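PDB 5YLY: nitrate reductase from Ulva prolifera, which catalyses the first step of nitrate assimilation, reducing nitrate to nitrite, its FAD domain probably passing on electrons taken from NADH. Local coordinates for residues K107-N112 and K122-L127; V162-M167 and P257-V262; G67-I72 and G140-F145. One frame throughout, in Å; residues are numbered along the deposited sequence. Where two conformers were deposited one is given.

Contact 1 (K107-N112 and K122-L127). With FAD (flavin-adenine dinucleotide), chain C.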
loop_
_atom_site.group_PDB
_atom_site.type_symbol
_atom_site.label_atom_id
_atom_site.label_comp_id
_atom_site.label_asym_id
_atom_site.label_seq_id
_atom_site.Cartn_x
_atom_site.Cartn_y
_atom_site.Cartn_z
ATOM N N LYS A 107 -0.312 10.254 -4.188
ATOM C CA LYS A 107 -1.505 11.016 -4.582
ATOM C C LYS A 107 -1.299 12.457 -4.049
ATOM O O LYS A 107 -1.115 12.655 -2.840
ATOM C CB LYS A 107 -2.762 10.383 -3.943
ATOM C CG LYS A 107 -4.066 11.163 -4.240
ATOM C CD LYS A 107 -4.513 11.054 -5.678
ATOM C CE LYS A 107 -6.027 11.180 -5.771
ATOM N NZ LYS A 107 -6.512 10.807 -7.127
ATOM N N ILE A 108 -1.317 13.455 -4.942
ATOM C CA ILE A 108 -1.122 14.860 -4.549
ATOM C C ILE A 108 -2.459 15.489 -4.226
ATOM O O ILE A 108 -3.333 15.556 -5.087
ATOM C CB ILE A 108 -0.308 15.671 -5.620
ATOM C CG1 ILE A 108 0.933 14.896 -6.156
ATOM C CG2 ILE A 108 0.090 17.061 -5.085
ATOM C CD1 ILE A 108 1.984 14.407 -5.130
ATOM N N TYR A 109 -2.636 15.910 -2.965
ATOM C CA TYR A 109 -3.876 16.546 -2.503
ATOM C C TYR A 109 -3.665 18.022 -2.637
ATOM O O TYR A 109 -3.075 18.672 -1.767
ATOM C CB TYR A 109 -4.207 16.132 -1.063
ATOM C CG TYR A 109 -4.579 14.678 -0.919
ATOM C CD1 TYR A 109 -5.761 14.181 -1.466
ATOM C CD2 TYR A 109 -3.779 13.804 -0.191
ATOM C CE1 TYR A 109 -6.117 12.841 -1.320
ATOM C CE2 TYR A 109 -4.120 12.459 -0.048
ATOM C CZ TYR A 109 -5.296 11.986 -0.602
ATOM O OH TYR A 109 -5.626 10.659 -0.461
ATOM N N LYS A 110 -4.064 18.535 -3.801
ATOM C CA LYS A 110 -3.858 19.919 -4.162
ATOM C C LYS A 110 -4.822 20.858 -3.480
ATOM O O LYS A 110 -5.943 20.478 -3.138
ATOM C CB LYS A 110 -3.873 20.082 -5.693
ATOM C CG LYS A 110 -2.721 19.333 -6.351
ATOM C CD LYS A 110 -2.746 19.410 -7.859
ATOM C CE LYS A 110 -1.708 18.482 -8.426
ATOM N NZ LYS A 110 -1.722 18.476 -9.903
ATOM N N ALA A 111 -4.356 22.087 -3.249
ATOM C CA ALA A 111 -5.140 23.147 -2.639
ATOM C C ALA A 111 -6.142 23.694 -3.659
ATOM O O ALA A 111 -5.888 23.627 -4.867
ATOM C CB ALA A 111 -4.218 24.264 -2.164
ATOM N N ASN A 112 -7.289 24.198 -3.163
ATOM C CA ASN A 112 -8.373 24.838 -3.923
ATOM C C ASN A 112 -8.979 23.925 -5.013
ATOM O O ASN A 112 -9.301 24.381 -6.120
ATOM C CB ASN A 112 -7.918 26.199 -4.495
ATOM C CG ASN A 112 -7.176 27.071 -3.507
ATOM O OD1 ASN A 112 -7.761 27.634 -2.575
ATOM N ND2 ASN A 112 -5.868 27.197 -3.689
ATOM N N LYS A 122 -0.831 18.623 3.288
ATOM C CA LYS A 122 0.441 19.271 3.619
ATOM C C LYS A 122 1.693 18.620 2.977
ATOM O O LYS A 122 2.409 19.292 2.234
ATOM C CB LYS A 122 0.593 19.385 5.146
ATOM C CG LYS A 122 1.742 20.286 5.595
ATOM C CD LYS A 122 1.461 20.980 6.924
ATOM C CE LYS A 122 1.483 20.077 8.138
ATOM N NZ LYS A 122 1.054 20.808 9.371
ATOM N N PHE A 123 1.971 17.349 3.291
ATOM C CA PHE A 123 3.172 16.681 2.826
ATOM C C PHE A 123 3.137 16.268 1.351
ATOM O O PHE A 123 4.187 16.357 0.694
ATOM C CB PHE A 123 3.522 15.500 3.724
ATOM C CG PHE A 123 4.983 15.133 3.638
ATOM C CD1 PHE A 123 5.968 16.023 4.076
ATOM C CD2 PHE A 123 5.382 13.929 3.062
ATOM C CE1 PHE A 123 7.323 15.700 3.962
ATOM C CE2 PHE A 123 6.734 13.594 2.981
ATOM C CZ PHE A 123 7.694 14.476 3.447
ATOM N N SER A 124 1.969 15.844 0.810
ATOM C CA SER A 124 1.932 15.510 -0.627
ATOM C C SER A 124 2.255 16.758 -1.499
ATOM O O SER A 124 2.944 16.619 -2.509
ATOM C CB SER A 124 0.623 14.842 -1.035
ATOM O OG SER A 124 -0.489 15.673 -0.752
ATOM N N GLN A 125 1.840 17.980 -1.067
ATOM C CA GLN A 125 2.191 19.203 -1.807
ATOM C C GLN A 125 3.677 19.542 -1.581
ATOM O O GLN A 125 4.343 20.006 -2.508
ATOM C CB GLN A 125 1.279 20.388 -1.442
ATOM C CG GLN A 125 -0.154 20.171 -1.852
ATOM C CD GLN A 125 -1.046 21.290 -1.373
ATOM O OE1 GLN A 125 -1.302 22.245 -2.096
ATOM N NE2 GLN A 125 -1.565 21.188 -0.154
ATOM N N ILE A 126 4.220 19.259 -0.369
ATOM C CA ILE A 126 5.651 19.475 -0.121
ATOM C C ILE A 126 6.450 18.619 -1.106
ATOM O O ILE A 126 7.364 19.128 -1.756
ATOM C CB ILE A 126 6.035 19.200 1.359
ATOM C CG1 ILE A 126 5.550 20.372 2.252
ATOM C CG2 ILE A 126 7.558 18.984 1.513
ATOM C CD1 ILE A 126 5.471 20.009 3.752
ATOM N N LEU A 127 6.094 17.317 -1.219
ATOM C CA LEU A 127 6.750 16.397 -2.144
ATOM C C LEU A 127 6.609 16.888 -3.583
ATOM O O LEU A 127 7.613 17.019 -4.277
ATOM C CB LEU A 127 6.159 14.993 -2.014
ATOM C CG LEU A 127 6.449 14.261 -0.686
ATOM C CD1 LEU A 127 5.721 12.900 -0.674
ATOM C CD2 LEU A 127 7.976 14.057 -0.498
HETATM P PA FAD C . -2.761 15.831 5.179
HETATM O O1A FAD C . -2.328 17.238 5.353
HETATM O O2A FAD C . -2.268 14.884 6.248
HETATM O O5B FAD C . -4.380 15.818 5.055
HETATM C C5B FAD C . -5.151 14.818 5.757
HETATM C C4B FAD C . -6.172 14.200 4.835
HETATM O O4B FAD C . -7.018 15.215 4.250
HETATM C C3B FAD C . -5.618 13.447 3.635
HETATM O O3B FAD C . -5.126 12.156 3.991
HETATM C C2B FAD C . -6.837 13.393 2.709
HETATM O O2B FAD C . -7.681 12.284 2.990
HETATM C C1B FAD C . -7.554 14.719 3.030
HETATM N N9A FAD C . -7.421 15.748 1.996
HETATM C C8A FAD C . -6.686 16.902 2.075
HETATM N N7A FAD C . -6.716 17.632 0.985
HETATM C C5A FAD C . -7.519 16.902 0.123
HETATM C C6A FAD C . -7.899 17.101 -1.222
HETATM N N6A FAD C . -7.360 18.030 -2.015
HETATM N N1A FAD C . -8.741 16.199 -1.779
HETATM C C2A FAD C . -9.131 15.146 -1.049
HETATM N N3A FAD C . -8.795 14.827 0.206
HETATM C C4A FAD C . -7.980 15.749 0.739
HETATM N N1 FAD C . 0.109 7.876 0.441
HETATM C C2 FAD C . 0.511 7.875 -0.869
HETATM O O2 FAD C . 0.155 8.783 -1.636
HETATM N N3 FAD C . 1.334 6.839 -1.341
HETATM C C4 FAD C . 1.798 5.763 -0.588
HETATM O O4 FAD C . 2.579 4.961 -1.063
HETATM C C4X FAD C . 1.337 5.757 0.799
HETATM N N5 FAD C . 1.694 4.757 1.568
HETATM C C5X FAD C . 1.218 4.736 2.881
HETATM C C6 FAD C . 1.567 3.656 3.705
HETATM C C7 FAD C . 1.121 3.589 5.025
HETATM C C7M FAD C . 1.497 2.391 5.860
HETATM C C8 FAD C . 0.299 4.627 5.544
HETATM C C8M FAD C . -0.165 4.612 6.989
HETATM C C9 FAD C . -0.066 5.689 4.718
HETATM C C9A FAD C . 0.392 5.756 3.394
HETATM N N10 FAD C . 0.063 6.849 2.532
HETATM C C10 FAD C . 0.497 6.873 1.222
HETATM C "C1'" FAD C . -0.622 8.054 3.033
HETATM C "C2'" FAD C . 0.348 9.122 3.538
HETATM O "O2'" FAD C . 0.922 8.733 4.788
HETATM C "C3'" FAD C . -0.312 10.491 3.706
HETATM O "O3'" FAD C . -1.395 10.397 4.623
HETATM C "C4'" FAD C . -0.755 11.142 2.393
HETATM O "O4'" FAD C . 0.396 11.381 1.583
HETATM C "C5'" FAD C . -1.508 12.444 2.584
HETATM O "O5'" FAD C . -0.760 13.284 3.489
HETATM P P FAD C . -0.763 14.887 3.345
HETATM O O1P FAD C . 0.211 15.461 4.300
HETATM O O2P FAD C . -0.626 15.286 1.896
HETATM O O3P FAD C . -2.248 15.234 3.788
#
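The hydroxyl of S124 joins helix 122-129 to segment 107-112, for its OG accepts a nearly straight bond (172°) from Y109 N at 3.1 Å and gives its own hydrogen to FAD O2P, 2.7 Å away. One torsion puts OG there: chi1 of 59° sets it between the backbone N and the carbonyl carbon of S124. From that spot it works alongside S124 N, which bonds the same phosphate oxygen, so O2P receives two bonds from one residue. F123 N donates to O1P, and K122 N reaches O1A of the other phosphate at 2.9 Å. Three consecutive amides at the first turn of a helix thus grip the pyrophosphate, the familiar use of a helix N-terminus in FAD-binding barrels of the ferredoxin reductase type, where the helix dipole would probably steady the negative charge. Segment 107-112 serves the two ends of the cofactor: K107 N bonds the flavin at O2, while the Y109 ring has FAD C2B over the centre of one face and K107 CG toward the rim of the other. Y109 CD1 comes 3.5 Å from FAD C4A of the adenine. In the second shell, Q125 runs its extended side chain past Y109 O, with CG 3.3 Å from that oxygen, and OE1 takes a weak bond from A111 N. The amide NE2 of Q125 is held by E119 O and G121 O.

Contact 2 (V162-M167 and P257-V262)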
loop_
_atom_site.group_PDB
_atom_site.type_symbol
_atom_site.label_atom_id
_atom_site.label_comp_id
_atom_site.label_asym_id
_atom_site.label_seq_id
_atom_site.Cartn_x
_atom_site.Cartn_y
_atom_site.Cartn_z
ATOM N N VAL A 162 0.839 -19.418 6.247
ATOM C CA VAL A 162 -0.298 -18.786 5.593
ATOM C C VAL A 162 -0.373 -19.353 4.177
ATOM O O VAL A 162 0.664 -19.605 3.561
ATOM C CB VAL A 162 -0.221 -17.227 5.676
ATOM C CG1 VAL A 162 1.032 -16.666 4.979
ATOM C CG2 VAL A 162 -1.493 -16.562 5.149
ATOM N N LYS A 163 -1.589 -19.609 3.704
ATOM C CA LYS A 163 -1.845 -20.155 2.368
ATOM C C LYS A 163 -2.654 -19.192 1.498
ATOM O O LYS A 163 -2.578 -19.262 0.257
ATOM C CB LYS A 163 -2.656 -21.454 2.488
ATOM C CG LYS A 163 -1.968 -22.566 3.279
ATOM C CD LYS A 163 -2.747 -23.886 3.195
ATOM C CE LYS A 163 -2.311 -24.767 2.038
ATOM N NZ LYS A 163 -3.225 -25.926 1.839
ATOM N N ARG A 164 -3.480 -18.352 2.159
ATOM C CA ARG A 164 -4.380 -17.409 1.496
ATOM C C ARG A 164 -4.403 -16.064 2.207
ATOM O O ARG A 164 -4.456 -16.012 3.446
ATOM C CB ARG A 164 -5.795 -17.991 1.410
ATOM C CG ARG A 164 -5.885 -19.326 0.645
ATOM C CD ARG A 164 -7.304 -19.831 0.458
ATOM N NE ARG A 164 -8.106 -19.666 1.665
ATOM C CZ ARG A 164 -9.406 -19.927 1.751
ATOM N NH1 ARG A 164 -10.053 -19.720 2.884
ATOM N NH2 ARG A 164 -10.065 -20.410 0.704
ATOM N N ILE A 165 -4.325 -14.972 1.426
ATOM C CA ILE A 165 -4.341 -13.640 2.036
ATOM C C ILE A 165 -5.385 -12.792 1.367
ATOM O O ILE A 165 -5.281 -12.533 0.160
ATOM C CB ILE A 165 -2.946 -12.919 1.983
ATOM C CG1 ILE A 165 -1.828 -13.767 2.663
ATOM C CG2 ILE A 165 -3.048 -11.505 2.602
ATOM C CD1 ILE A 165 -0.394 -13.160 2.598
ATOM N N ASN A 166 -6.333 -12.272 2.174
ATOM C CA ASN A 166 -7.293 -11.281 1.723
ATOM C C ASN A 166 -6.645 -9.932 1.941
ATOM O O ASN A 166 -5.988 -9.732 2.958
ATOM C CB ASN A 166 -8.559 -11.327 2.593
ATOM C CG ASN A 166 -9.481 -12.447 2.270
ATOM O OD1 ASN A 166 -9.508 -12.940 1.142
ATOM N ND2 ASN A 166 -10.294 -12.845 3.258
ATOM N N MET A 167 -6.873 -8.991 1.034
ATOM C CA MET A 167 -6.359 -7.643 1.171
ATOM C C MET A 167 -7.475 -6.662 0.939
ATOM O O MET A 167 -8.184 -6.747 -0.075
ATOM C CB MET A 167 -5.240 -7.393 0.149
ATOM C CG MET A 167 -4.095 -8.357 0.291
ATOM S SD MET A 167 -2.876 -8.021 -0.957
ATOM C CE MET A 167 -1.617 -9.052 -0.361
ATOM N N PRO A 257 -8.262 -22.102 8.686
ATOM C CA PRO A 257 -6.867 -22.003 9.166
ATOM C C PRO A 257 -5.928 -21.839 7.962
ATOM O O PRO A 257 -6.083 -22.522 6.958
ATOM C CB PRO A 257 -6.641 -23.344 9.886
ATOM C CG PRO A 257 -8.027 -23.784 10.305
ATOM C CD PRO A 257 -8.921 -23.335 9.178
ATOM N N GLY A 258 -5.039 -20.867 8.032
ATOM C CA GLY A 258 -4.123 -20.606 6.933
ATOM C C GLY A 258 -4.522 -19.393 6.109
ATOM O O GLY A 258 -3.792 -19.030 5.196
ATOM N N THR A 259 -5.698 -18.793 6.394
ATOM C CA THR A 259 -6.227 -17.596 5.706
ATOM C C THR A 259 -6.205 -16.421 6.659
ATOM O O THR A 259 -6.710 -16.518 7.787
ATOM C CB THR A 259 -7.665 -17.807 5.145
ATOM O OG1 THR A 259 -7.694 -18.983 4.350
ATOM C CG2 THR A 259 -8.144 -16.624 4.279
ATOM N N ILE A 260 -5.614 -15.315 6.204
ATOM C CA ILE A 260 -5.579 -14.064 6.962
ATOM C C ILE A 260 -6.149 -12.964 6.088
ATOM O O ILE A 260 -6.274 -13.139 4.871
ATOM C CB ILE A 260 -4.169 -13.697 7.532
ATOM C CG1 ILE A 260 -3.135 -13.426 6.385
ATOM C CG2 ILE A 260 -3.683 -14.756 8.549
ATOM C CD1 ILE A 260 -1.815 -12.783 6.861
ATOM N N SER A 261 -6.493 -11.833 6.707
ATOM C CA SER A 261 -6.937 -10.642 5.994
ATOM C C SER A 261 -6.066 -9.509 6.488
ATOM O O SER A 261 -5.794 -9.435 7.692
ATOM C CB SER A 261 -8.412 -10.327 6.270
ATOM O OG SER A 261 -9.259 -11.382 5.852
ATOM N N VAL A 262 -5.556 -8.690 5.552
ATOM C CA VAL A 262 -4.729 -7.527 5.884
ATOM C C VAL A 262 -5.431 -6.291 5.370
ATOM O O VAL A 262 -6.084 -6.343 4.330
ATOM C CB VAL A 262 -3.233 -7.646 5.477
ATOM C CG1 VAL A 262 -2.541 -8.754 6.263
ATOM C CG2 VAL A 262 -3.074 -7.858 3.965
#
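Parallel pairing in the NAD-binding half of the reductase, a Rossmann-like sheet flanked by helices, brings strand 164-167 beside strand 259-262, two neighbours far apart in sequence. The ladder opens at G258 O, which accepts from both K163 N, at 2.7 Å and in the carbonyl plane, and R164 N. It continues through I260 N to R164 O, N166 N to I260 O and V262 N to N166 O. At phi 103° a CB on G258 would press on P257 O.

The two faces of the pair differ in chemistry. On one, in one of its two deposited conformers, R164 grips T259 side-on: NE and NH1 both donate to OG1, NE at 2.8 Å, with the oxygen only 5° out of the guanidinium plane. A bend at chi3 (-42°) turns NE toward T259. Further along, N166 ND2 gives a bond to S261 OG at 3.2 Å, close to its amide plane, and has a second acceptor in F253 O. The other face is apolar. V162 CG2 meets I260 CG1 at 3.7 Å, the two side chains crossing at about a right angle, whereas I165 and I260 lie side by side. M167 CG touches V262 CG2 at 3.8 Å, and helix 174-185 packs on M167. With T259 OG1 accepting two N-H groups in this conformer, the hydroxyl's own hydrogen is likely to point elsewhere and the guanidinium to be restrained.

Contact 3 (G67-I72 and G140-F145)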
loop_
_atom_site.group_PDB
_atom_site.type_symbol
_atom_site.label_atom_id
_atom_site.label_comp_id
_atom_site.label_asym_id
_atom_site.label_seq_id
_atom_site.Cartn_x
_atom_site.Cartn_y
_atom_site.Cartn_z
ATOM N N GLY A 67 5.864 -6.104 4.258
ATOM C CA GLY A 67 4.888 -5.841 5.318
ATOM C C GLY A 67 5.194 -4.569 6.096
ATOM O O GLY A 67 4.338 -4.060 6.832
ATOM N N LYS A 68 6.406 -4.017 5.896
ATOM C CA LYS A 68 6.861 -2.806 6.561
ATOM C C LYS A 68 6.889 -1.576 5.622
ATOM O O LYS A 68 6.853 -1.697 4.386
ATOM C CB LYS A 68 8.203 -3.047 7.255
ATOM C CG LYS A 68 8.057 -4.230 8.247
ATOM C CD LYS A 68 9.098 -4.256 9.326
ATOM C CE LYS A 68 8.875 -5.449 10.236
ATOM N NZ LYS A 68 9.872 -5.465 11.328
ATOM N N HIS A 69 6.933 -0.381 6.233
ATOM C CA HIS A 69 6.942 0.891 5.477
ATOM C C HIS A 69 8.020 1.830 6.059
ATOM O O HIS A 69 8.795 1.425 6.932
ATOM C CB HIS A 69 5.530 1.535 5.551
ATOM C CG HIS A 69 5.092 1.938 6.935
ATOM N ND1 HIS A 69 4.352 1.085 7.740
ATOM C CD2 HIS A 69 5.240 3.126 7.578
ATOM C CE1 HIS A 69 4.110 1.759 8.859
ATOM N NE2 HIS A 69 4.615 2.997 8.800
ATOM N N MET A 70 8.052 3.084 5.591
ATOM C CA MET A 70 9.039 4.072 6.039
ATOM C C MET A 70 8.360 5.377 6.408
ATOM O O MET A 70 7.256 5.649 5.936
ATOM C CB MET A 70 10.060 4.356 4.913
ATOM C CG MET A 70 9.426 4.890 3.648
ATOM S SD MET A 70 10.462 5.119 2.153
ATOM C CE MET A 70 11.573 3.791 2.317
ATOM N N LEU A 71 9.035 6.198 7.202
ATOM C CA LEU A 71 8.517 7.519 7.517
ATOM C C LEU A 71 9.384 8.480 6.739
ATOM O O LEU A 71 10.619 8.394 6.767
ATOM C CB LEU A 71 8.602 7.806 9.039
ATOM C CG LEU A 71 7.842 6.826 9.908
ATOM C CD1 LEU A 71 8.063 7.156 11.397
ATOM C CD2 LEU A 71 6.360 6.826 9.572
ATOM N N ILE A 72 8.753 9.360 5.998
ATOM C CA ILE A 72 9.503 10.320 5.201
ATOM C C ILE A 72 9.207 11.700 5.745
ATOM O O ILE A 72 8.045 12.004 6.020
ATOM C CB ILE A 72 9.115 10.202 3.715
ATOM C CG1 ILE A 72 9.476 8.775 3.193
ATOM C CG2 ILE A 72 9.788 11.303 2.881
ATOM C CD1 ILE A 72 8.951 8.408 1.943
ATOM N N GLY A 140 13.161 4.110 8.949
ATOM C CA GLY A 140 12.491 2.822 8.846
ATOM C C GLY A 140 13.449 1.680 9.057
ATOM O O GLY A 140 14.629 1.926 9.256
ATOM N N PRO A 141 12.987 0.420 8.964
ATOM C CA PRO A 141 11.599 0.010 8.682
ATOM C C PRO A 141 10.655 0.204 9.847
ATOM O O PRO A 141 11.069 0.171 11.010
ATOM C CB PRO A 141 11.725 -1.478 8.290
ATOM C CG PRO A 141 13.185 -1.861 8.468
ATOM C CD PRO A 141 13.867 -0.739 9.193
ATOM N N ILE A 142 9.391 0.427 9.524
ATOM C CA ILE A 142 8.330 0.607 10.496
ATOM C C ILE A 142 7.298 -0.479 10.282
ATOM O O ILE A 142 6.868 -0.716 9.151
ATOM C CB ILE A 142 7.634 2.004 10.355
ATOM C CG1 ILE A 142 8.653 3.179 10.175
ATOM C CG2 ILE A 142 6.658 2.246 11.528
ATOM C CD1 ILE A 142 9.588 3.516 11.383
ATOM N N GLY A 143 6.811 -1.043 11.385
ATOM C CA GLY A 143 5.729 -2.000 11.252
ATOM C C GLY A 143 5.919 -3.244 12.063
ATOM O O GLY A 143 7.044 -3.608 12.385
ATOM N N HIS A 144 4.808 -3.895 12.358
ATOM C CA HIS A 144 4.697 -5.079 13.215
ATOM C C HIS A 144 4.478 -6.365 12.405
ATOM O O HIS A 144 4.670 -7.461 12.930
ATOM C CB HIS A 144 3.517 -4.856 14.182
ATOM C CG HIS A 144 2.259 -4.464 13.461
ATOM N ND1 HIS A 144 1.313 -5.414 13.087
ATOM C CD2 HIS A 144 1.880 -3.254 12.979
ATOM C CE1 HIS A 144 0.383 -4.753 12.424
ATOM N NE2 HIS A 144 0.678 -3.448 12.328
ATOM N N PHE A 145 3.990 -6.228 11.171
ATOM C CA PHE A 145 3.714 -7.358 10.291
ATOM C C PHE A 145 4.894 -7.568 9.317
ATOM O O PHE A 145 5.340 -6.628 8.641
ATOM C CB PHE A 145 2.396 -7.144 9.521
ATOM C CG PHE A 145 2.072 -8.229 8.520
ATOM C CD1 PHE A 145 1.425 -9.392 8.916
ATOM C CD2 PHE A 145 2.374 -8.066 7.170
ATOM C CE1 PHE A 145 1.109 -10.385 7.980
ATOM C CE2 PHE A 145 2.046 -9.053 6.236
ATOM C CZ PHE A 145 1.443 -10.218 6.657
HETATM O O HOH W 1 3.628 -3.823 9.530
#
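A strongly twisted antiparallel pairing joins segments 67-72 and 140-145, in the six-stranded antiparallel sheet of the FAD-binding barrel, where strand 69-75 lies next to strand 135-142. H69 and I142 form a hydrogen-bonded pair: H69 N donates to I142 O at 2.9 Å, and I142 N returns a bond to H69 O at 2.8 Å. The short strand segments run at 122° to each other, far from strictly antiparallel, and a cis peptide bond precedes P141.

Across this pair the H69 ring and the I142 side chain cross obliquely. I142 CB sits over one face of the imidazole, 3.8 Å from its centroid and 21° off the ring normal, a CH-pi contact displaced toward the rim, while CG2 approaches NE2. A chi1 of 64° places H69 CG between the backbone N and the carbonyl carbon, which starts the ring off toward I142. The ring also touches FAD and T91, so I142 backs a side chain of the flavin pocket. An alanine in place of H69 would probably leave I142 CB and CG2 without the ring they pack on and open a gap beside FAD and T91. Two residues further along, L71 CG meets I142 CG1 at 3.7 Å, their side chains roughly perpendicular.

K68, extended beyond CG, crosses P141 at a slant, with CB near I142 O and CE 3.4 Å from G143 O. Past the strand pair, G67 fits where a side chain would clash with F145 O, and its CA lies at the edge of the F145 ring. A single water closes this end, donating to G67 O at 2.8 Å and accepting from F145 N at 2.9 Å.

In the fold
The three contacts show how chemistry follows position in a two-domain flavoprotein. Contact 2 is the most buried, within the parallel sheet of the NAD-binding half; contacts 1 and 3 are partly buried and share the FAD-binding half. Contact 1 is nested inside the loop that contact 3 closes, and they touch where F123 CZ packs on I72 O. Both reach FAD, but contact 1 does so mainly with backbone amides on its phosphates and contact 3 with a histidine ring. Contact 2 keeps clear of the cofactor and relies on a regular strand ladder. F145 links the halves, its ring meeting I260 and V262, whereas contacts 1 and 2 stay about 17 Å apart at their nearest atoms.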